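Local coordinates for conserved protein (Mycobacterium tuberculosis, PDB 1RFE) that probably binds the deazaflavin coenzyme F420 on a fold of the FMN-binding split-barrel type, its substrate and exact reaction being unknown, at residues 43-48 against 109-114; 16-21 against 74-79; 37-42 against 58-63. One frame throughout, in Å; residues are numbered along the deposited sequence.

Interaction 1 of 3, residues 43-48 against 109-114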
# COMPACT_ATOMS: atom_id res chain seq x y z
N TYR A 43 -2.35 -3.63 4.41
CA TYR A 43 -1.10 -4.18 3.91
C TYR A 43 -0.10 -4.49 4.96
O TYR A 43 -0.18 -4.01 6.14
CB TYR A 43 -0.51 -3.28 2.81
CG TYR A 43 -0.20 -1.89 3.23
CD1 TYR A 43 1.08 -1.55 3.69
CD2 TYR A 43 -1.17 -0.90 3.18
CE1 TYR A 43 1.37 -0.21 4.08
CE2 TYR A 43 -0.87 0.43 3.56
CZ TYR A 43 0.39 0.76 4.00
OH TYR A 43 0.65 2.07 4.38
N ALA A 44 0.86 -5.30 4.53
CA ALA A 44 2.07 -5.58 5.28
C ALA A 44 3.23 -4.74 4.79
O ALA A 44 3.24 -4.25 3.64
CB ALA A 44 2.42 -7.07 5.22
N VAL A 45 4.20 -4.55 5.69
CA VAL A 45 5.47 -3.89 5.37
C VAL A 45 6.64 -4.76 5.82
O VAL A 45 6.78 -5.06 7.02
CB VAL A 45 5.61 -2.48 6.01
CG1 VAL A 45 6.81 -1.78 5.46
CG2 VAL A 45 4.34 -1.58 5.76
N ILE A 46 7.48 -5.17 4.89
CA ILE A 46 8.59 -6.08 5.18
C ILE A 46 9.87 -5.61 4.47
O ILE A 46 9.89 -5.49 3.26
CB ILE A 46 8.25 -7.47 4.70
CG1 ILE A 46 6.96 -7.98 5.38
CG2 ILE A 46 9.44 -8.42 4.92
CD1 ILE A 46 6.36 -9.11 4.70
N ASP A 47 10.92 -5.31 5.26
CA ASP A 47 12.20 -4.83 4.73
C ASP A 47 12.01 -3.64 3.79
O ASP A 47 12.62 -3.59 2.70
CB ASP A 47 12.96 -5.95 3.99
CG ASP A 47 13.35 -7.10 4.90
OD1 ASP A 47 13.70 -6.82 6.08
OD2 ASP A 47 13.30 -8.32 4.53
N GLY A 48 11.16 -2.72 4.20
CA GLY A 48 10.88 -1.52 3.45
C GLY A 48 9.81 -1.61 2.37
O GLY A 48 9.49 -0.59 1.75
N TRP A 109 -0.92 -8.59 11.22
CA TRP A 109 -1.32 -8.77 12.59
C TRP A 109 -0.81 -7.66 13.50
O TRP A 109 -1.57 -7.09 14.25
CB TRP A 109 -0.88 -10.11 13.12
CG TRP A 109 -1.32 -10.37 14.51
CD1 TRP A 109 -0.70 -10.01 15.68
CD2 TRP A 109 -2.47 -11.08 14.87
NE1 TRP A 109 -1.42 -10.49 16.75
CE2 TRP A 109 -2.52 -11.13 16.26
CE3 TRP A 109 -3.49 -11.74 14.13
CZ2 TRP A 109 -3.55 -11.80 16.95
CZ3 TRP A 109 -4.49 -12.36 14.79
CH2 TRP A 109 -4.51 -12.39 16.20
N GLU A 110 0.45 -7.33 13.38
CA GLU A 110 1.04 -6.31 14.19
C GLU A 110 0.58 -4.90 13.81
O GLU A 110 0.43 -4.04 14.68
CB GLU A 110 2.54 -6.44 14.13
CG GLU A 110 3.02 -7.66 14.94
CD GLU A 110 4.50 -7.67 15.22
OE1 GLU A 110 5.27 -7.22 14.33
OE2 GLU A 110 4.90 -8.18 16.30
N ARG A 111 0.26 -4.71 12.53
CA ARG A 111 -0.09 -3.43 12.03
C ARG A 111 -1.56 -3.09 12.37
O ARG A 111 -1.90 -1.94 12.58
CB ARG A 111 0.21 -3.30 10.53
CG ARG A 111 1.69 -3.05 10.19
CD ARG A 111 2.04 -3.20 8.69
NE ARG A 111 1.07 -2.44 7.92
CZ ARG A 111 1.00 -1.11 7.83
NH1 ARG A 111 1.92 -0.29 8.35
NH2 ARG A 111 -0.01 -0.56 7.19
N TYR A 112 -2.41 -4.09 12.46
CA TYR A 112 -3.82 -3.84 12.56
C TYR A 112 -4.51 -4.52 13.73
O TYR A 112 -5.71 -4.29 13.94
CB TYR A 112 -4.54 -4.21 11.26
CG TYR A 112 -4.06 -3.49 10.01
CD1 TYR A 112 -4.61 -2.27 9.60
CD2 TYR A 112 -3.10 -4.07 9.21
CE1 TYR A 112 -4.16 -1.65 8.44
CE2 TYR A 112 -2.63 -3.44 8.06
CZ TYR A 112 -3.15 -2.27 7.68
OH TYR A 112 -2.68 -1.70 6.53
N THR A 113 -3.79 -5.38 14.45
CA THR A 113 -4.40 -6.14 15.52
C THR A 113 -3.74 -5.86 16.87
O THR A 113 -4.45 -5.54 17.83
CB THR A 113 -4.46 -7.67 15.22
OG1 THR A 113 -5.37 -7.91 14.13
CG2 THR A 113 -5.07 -8.43 16.39
N GLY A 114 -2.42 -5.94 16.92
CA GLY A 114 -1.66 -5.98 18.16
C GLY A 114 -0.31 -6.71 18.01
O GLY A 114 0.03 -7.24 16.95

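Interaction 2 of 3, residues 16-21 against 74-79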
# COMPACT_ATOMS: atom_id res chain seq x y z
N ALA A 16 9.07 6.35 3.79
CA ALA A 16 9.14 5.19 4.70
C ALA A 16 8.22 5.33 5.92
O ALA A 16 7.41 4.46 6.14
CB ALA A 16 10.58 4.88 5.08
N ASP A 17 8.32 6.44 6.66
CA ASP A 17 7.45 6.72 7.79
C ASP A 17 5.99 6.74 7.41
O ASP A 17 5.17 6.21 8.14
CB ASP A 17 7.81 8.08 8.49
CG ASP A 17 9.17 8.05 9.19
OD1 ASP A 17 9.86 6.98 9.14
OD2 ASP A 17 9.66 9.04 9.82
N PHE A 18 5.68 7.30 6.25
CA PHE A 18 4.30 7.43 5.80
C PHE A 18 3.71 6.03 5.44
O PHE A 18 2.58 5.73 5.79
CB PHE A 18 4.20 8.42 4.60
CG PHE A 18 2.81 8.70 4.16
CD1 PHE A 18 1.94 9.43 4.97
CD2 PHE A 18 2.34 8.25 2.90
CE1 PHE A 18 0.63 9.72 4.56
CE2 PHE A 18 1.06 8.50 2.50
CZ PHE A 18 0.18 9.25 3.32
N VAL A 19 4.49 5.20 4.78
CA VAL A 19 4.07 3.82 4.46
C VAL A 19 3.84 3.00 5.75
O VAL A 19 2.89 2.25 5.84
CB VAL A 19 5.10 3.11 3.57
CG1 VAL A 19 4.91 1.61 3.58
CG2 VAL A 19 5.05 3.62 2.09
N ASN A 20 4.72 3.14 6.75
CA ASN A 20 4.55 2.49 8.04
C ASN A 20 3.40 3.03 8.84
O ASN A 20 2.71 2.27 9.53
CB ASN A 20 5.84 2.57 8.88
CG ASN A 20 6.86 1.55 8.46
OD1 ASN A 20 8.04 1.87 8.20
ND2 ASN A 20 6.43 0.30 8.39
N SER A 21 3.14 4.33 8.73
CA SER A 21 2.06 4.96 9.47
C SER A 21 0.66 4.80 8.91
O SER A 21 -0.29 4.72 9.67
CB SER A 21 2.32 6.45 9.61
OG SER A 21 3.52 6.52 10.30
N LEU A 74 -1.20 5.80 -1.63
CA LEU A 74 -1.48 6.17 -0.26
C LEU A 74 -1.66 7.67 -0.18
O LEU A 74 -0.86 8.41 -0.74
CB LEU A 74 -0.30 5.78 0.65
CG LEU A 74 -0.04 4.30 0.89
CD1 LEU A 74 1.33 4.06 1.48
CD2 LEU A 74 -1.15 3.73 1.79
N GLU A 75 -2.64 8.12 0.58
CA GLU A 75 -2.93 9.52 0.68
C GLU A 75 -3.61 9.83 1.99
O GLU A 75 -4.43 9.03 2.49
CB GLU A 75 -3.80 9.94 -0.55
CG GLU A 75 -5.09 10.71 -0.33
CD GLU A 75 -6.22 9.95 0.35
OE1 GLU A 75 -6.50 8.79 -0.02
OE2 GLU A 75 -6.83 10.56 1.26
N ASP A 76 -3.29 11.00 2.56
CA ASP A 76 -4.14 11.51 3.60
C ASP A 76 -4.16 13.04 3.64
O ASP A 76 -3.68 13.68 2.72
CB ASP A 76 -3.78 10.88 4.94
CG ASP A 76 -2.53 11.44 5.55
OD1 ASP A 76 -1.79 12.22 4.91
OD2 ASP A 76 -2.17 11.11 6.70
N GLY A 77 -4.78 13.60 4.66
CA GLY A 77 -4.90 15.05 4.74
C GLY A 77 -6.29 15.50 4.32
O GLY A 77 -6.80 15.06 3.30
N ASP A 78 -6.89 16.41 5.10
CA ASP A 78 -8.27 16.88 4.89
C ASP A 78 -8.37 18.29 4.26
O ASP A 78 -9.45 18.70 3.82
CB ASP A 78 -9.05 16.87 6.23
CG ASP A 78 -9.04 15.52 6.91
OD1 ASP A 78 -9.39 14.51 6.21
OD2 ASP A 78 -8.70 15.37 8.13
N THR A 79 -7.26 19.03 4.21
CA THR A 79 -7.26 20.36 3.61
C THR A 79 -6.21 20.46 2.58
O THR A 79 -5.25 19.66 2.54
CB THR A 79 -7.03 21.45 4.67
OG1 THR A 79 -5.77 21.26 5.32
CG2 THR A 79 -8.04 21.32 5.81

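Interaction 3 of 3, residues 37-42 against 58-63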
# COMPACT_ATOMS: atom_id res chain seq x y z
N HIS A 37 -8.52 -2.20 -12.36
CA HIS A 37 -9.33 -2.85 -11.35
C HIS A 37 -8.84 -2.32 -10.02
O HIS A 37 -7.68 -2.54 -9.67
CB HIS A 37 -9.17 -4.38 -11.40
CG HIS A 37 -10.02 -5.04 -12.45
ND1 HIS A 37 -9.82 -6.36 -12.84
CD2 HIS A 37 -11.07 -4.58 -13.19
CE1 HIS A 37 -10.72 -6.68 -13.75
NE2 HIS A 37 -11.47 -5.61 -14.00
N LEU A 38 -9.73 -1.62 -9.30
CA LEU A 38 -9.36 -0.95 -8.05
C LEU A 38 -9.87 -1.62 -6.79
O LEU A 38 -11.05 -1.96 -6.71
CB LEU A 38 -9.86 0.47 -8.08
CG LEU A 38 -9.43 1.39 -9.21
CD1 LEU A 38 -9.96 2.84 -8.98
CD2 LEU A 38 -7.87 1.32 -9.47
N THR A 39 -9.01 -1.75 -5.77
CA THR A 39 -9.44 -2.26 -4.45
C THR A 39 -8.74 -1.46 -3.35
O THR A 39 -7.63 -0.98 -3.54
CB THR A 39 -9.10 -3.76 -4.29
OG1 THR A 39 -7.68 -3.94 -4.22
CG2 THR A 39 -9.53 -4.61 -5.51
N ALA A 40 -9.43 -1.23 -2.23
CA ALA A 40 -8.83 -0.59 -1.07
C ALA A 40 -8.26 -1.71 -0.16
O ALA A 40 -8.99 -2.61 0.23
CB ALA A 40 -9.86 0.15 -0.34
N MSE A 41 -6.97 -1.65 0.14
CA MSE A 41 -6.22 -2.76 0.73
C MSE A 41 -5.55 -2.29 2.06
O MSE A 41 -4.93 -1.26 2.08
CB MSE A 41 -5.09 -3.22 -0.24
CG MSE A 41 -5.55 -3.91 -1.57
SE MSE A 41 -6.60 -5.44 -1.15
CE MSE A 41 -5.17 -6.64 -0.77
N TRP A 42 -5.66 -3.10 3.11
CA TRP A 42 -4.68 -3.11 4.19
C TRP A 42 -3.45 -3.83 3.71
O TRP A 42 -3.49 -4.55 2.72
CB TRP A 42 -5.19 -3.80 5.42
CG TRP A 42 -6.24 -3.03 6.15
CD1 TRP A 42 -6.69 -1.77 5.88
CD2 TRP A 42 -6.95 -3.46 7.30
NE1 TRP A 42 -7.65 -1.40 6.80
CE2 TRP A 42 -7.82 -2.42 7.69
CE3 TRP A 42 -6.92 -4.63 8.08
CZ2 TRP A 42 -8.68 -2.53 8.80
CZ3 TRP A 42 -7.78 -4.73 9.20
CH2 TRP A 42 -8.64 -3.70 9.53
N SER A 58 -8.19 -15.04 -6.37
CA SER A 58 -8.90 -13.76 -6.41
C SER A 58 -8.65 -13.04 -7.74
O SER A 58 -7.60 -13.24 -8.39
CB SER A 58 -8.38 -12.84 -5.29
OG SER A 58 -7.02 -12.50 -5.51
N GLN A 59 -9.54 -12.13 -8.09
CA GLN A 59 -9.35 -11.38 -9.32
C GLN A 59 -7.96 -10.73 -9.42
O GLN A 59 -7.36 -10.68 -10.51
CB GLN A 59 -10.43 -10.32 -9.54
CG GLN A 59 -10.44 -9.73 -10.94
CD GLN A 59 -10.67 -10.79 -12.03
OE1 GLN A 59 -9.85 -10.95 -12.97
NE2 GLN A 59 -11.79 -11.50 -11.91
N LYS A 60 -7.47 -10.21 -8.31
CA LYS A 60 -6.25 -9.46 -8.34
C LYS A 60 -5.04 -10.37 -8.62
O LYS A 60 -4.16 -10.01 -9.42
CB LYS A 60 -6.13 -8.42 -7.18
CG LYS A 60 -5.71 -8.82 -5.76
CD LYS A 60 -6.54 -8.06 -4.67
CE LYS A 60 -7.96 -8.74 -4.34
NZ LYS A 60 -8.96 -9.02 -5.56
N ALA A 61 -5.07 -11.58 -8.05
CA ALA A 61 -4.03 -12.57 -8.29
C ALA A 61 -4.04 -13.07 -9.74
O ALA A 61 -2.99 -13.25 -10.33
CB ALA A 61 -4.17 -13.72 -7.35
N VAL A 62 -5.22 -13.26 -10.29
CA VAL A 62 -5.41 -13.63 -11.70
C VAL A 62 -4.96 -12.51 -12.65
O VAL A 62 -4.18 -12.76 -13.56
CB VAL A 62 -6.89 -14.08 -11.99
CG1 VAL A 62 -7.24 -14.01 -13.50
CG2 VAL A 62 -7.11 -15.48 -11.46
N ASN A 63 -5.32 -11.26 -12.35
CA ASN A 63 -4.81 -10.14 -13.14
C ASN A 63 -3.30 -10.12 -13.10
O ASN A 63 -2.60 -9.89 -14.11
CB ASN A 63 -5.32 -8.78 -12.64
CG ASN A 63 -6.80 -8.57 -12.83
OD1 ASN A 63 -7.35 -7.62 -12.21
ND2 ASN A 63 -7.49 -9.43 -13.63

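Interaction 1 of 3, residues 43-48 against 109-114
R111 and Y112, in the last turn of helix 98-112, grip Y43, at the break in strand 36-46 of the split barrel, the fold of the pyridoxamine 5'-phosphate oxidase family. The backbone of Y43 is held at both its polar atoms: R111 NE donates to Y43 O at 2.7 Å, and Y43 N donates to Y112 OH at 2.9 Å. The R111 guanidinium also lies flat on the Y43 ring, with planes 20° apart, in an off-centre cation-pi stack. Its NH2 sits over that face, displaced toward the rim and 3.4 Å from CE1 of Y43. V45 reaches the same guanidinium face as the Y43 ring and brings CG2 to 3.8 Å from R111 NH1. A bend in the arginine chain at chi3 (49°) turns NE toward the carbonyl. Farther out, R111 NH2 donates to Y112 OH at 3.0 Å, which ties the two helix residues together. The end of helix 12-21 and the turn after it complete the cluster: Y43 OH bonds to V19 O, R111 NH2 to S22 O, and Y112 OH to R23 O. Y43 O also lies in the plane of the Y112 ring, at its edge, 3.2 Å from CE2.

Interaction 2 of 3, residues 16-21 against 74-79
F18 of helix 12-21 pushes its ring against L74, E75 and D76 at the end of strand 69-76, where the helix crosses a strand of the antiparallel split-barrel sheet. The axes of the two short segments come within 9.6 Å, at 85°, nearly perpendicular. From CB the F18 chain extends with CG anti to the backbone N (chi1 -175°), and the far rim of the ring does the touching. CE2 lies 3.6 Å from L74 CB and close to the carbonyl of the same residue. At the tip, CZ reaches the strand backbone, 4.1 Å from E75 C and 4.0 Å from D76 N. On the other side of the tip, CE1 is 3.5 Å from D76 OD1, with the carboxylate at the ring edge and its plane turned 70° from the ring. That edge-on approach puts the hydrogen-bearing rim against the acid, whose OD1 also forms a salt bridge with R84 NE. R84 and V86 of strand 84-95 pack on F18 as well, so the ring is buried between the helix and two neighbouring strands. V19, one residue along the helix, widens the apolar patch: its side chain crosses that of L74 at about a right angle, with CG2 3.8 Å from L74 CD1.

Interaction 3 of 3, residues 37-42 against 58-63
H37 and N63 make the polar link between strand 36-46 and helix 59-66, the helix that follows a beta-hairpin (strands 36-46 and 49-55) of the split barrel and packs back over its first strand. The axes of the two short segments come within 10.3 Å, their directions 134° apart. In one of the two conformers of H37, ND1 donates to N63 OD1 at 2.8 Å, meeting the carbonyl group at 127° and slightly out of its plane. The OD1 of the buried N63 takes a second bond from T29 OG1 on the adjoining strand, and so has two partners. The N63 amide is further steadied by a weak, bent bond from ND2 to Q59 OE1. The helix start is capped from within: S58 at the N-cap accepts a weak bond from A61 N, and its OG also pairs with T54 OG1 and K55 O. The van der Waals contacts are looser. Q59 CG lies 3.9 Å from H37 ND1. H37, T39 and M41, alternate residues of the strand, all set off toward the helix at CB. Farther along, K60 CD makes two loose contacts, with T39 OG1 in one of that residue's two conformers and, at 4.4 Å, with CE of the selenomethionine M41.

Overall arrangement
Interactions 1 and 3 share strand 36-46: the 37-42 part meets helix 59-66 near the surface, while the 43-48 part meets the end of helix 98-112. Interaction 2 is the most buried of the three and relies on apolar contact and a phenyl edge set against a carboxylate, whereas interaction 1, partly buried, depends on a cation-pi stack and bonds to backbone atoms. Interaction 3 has one side-chain hydrogen bond and otherwise loose packing. Interactions 1 and 2 meet directly, since Y43 also packs against L74, its OH 3.6 Å from L74 CD2. Interactions 1 and 3 touch where W42 stacks on Y112. Interactions 2 and 3 lie on opposite sides of the chain's centre, without touching.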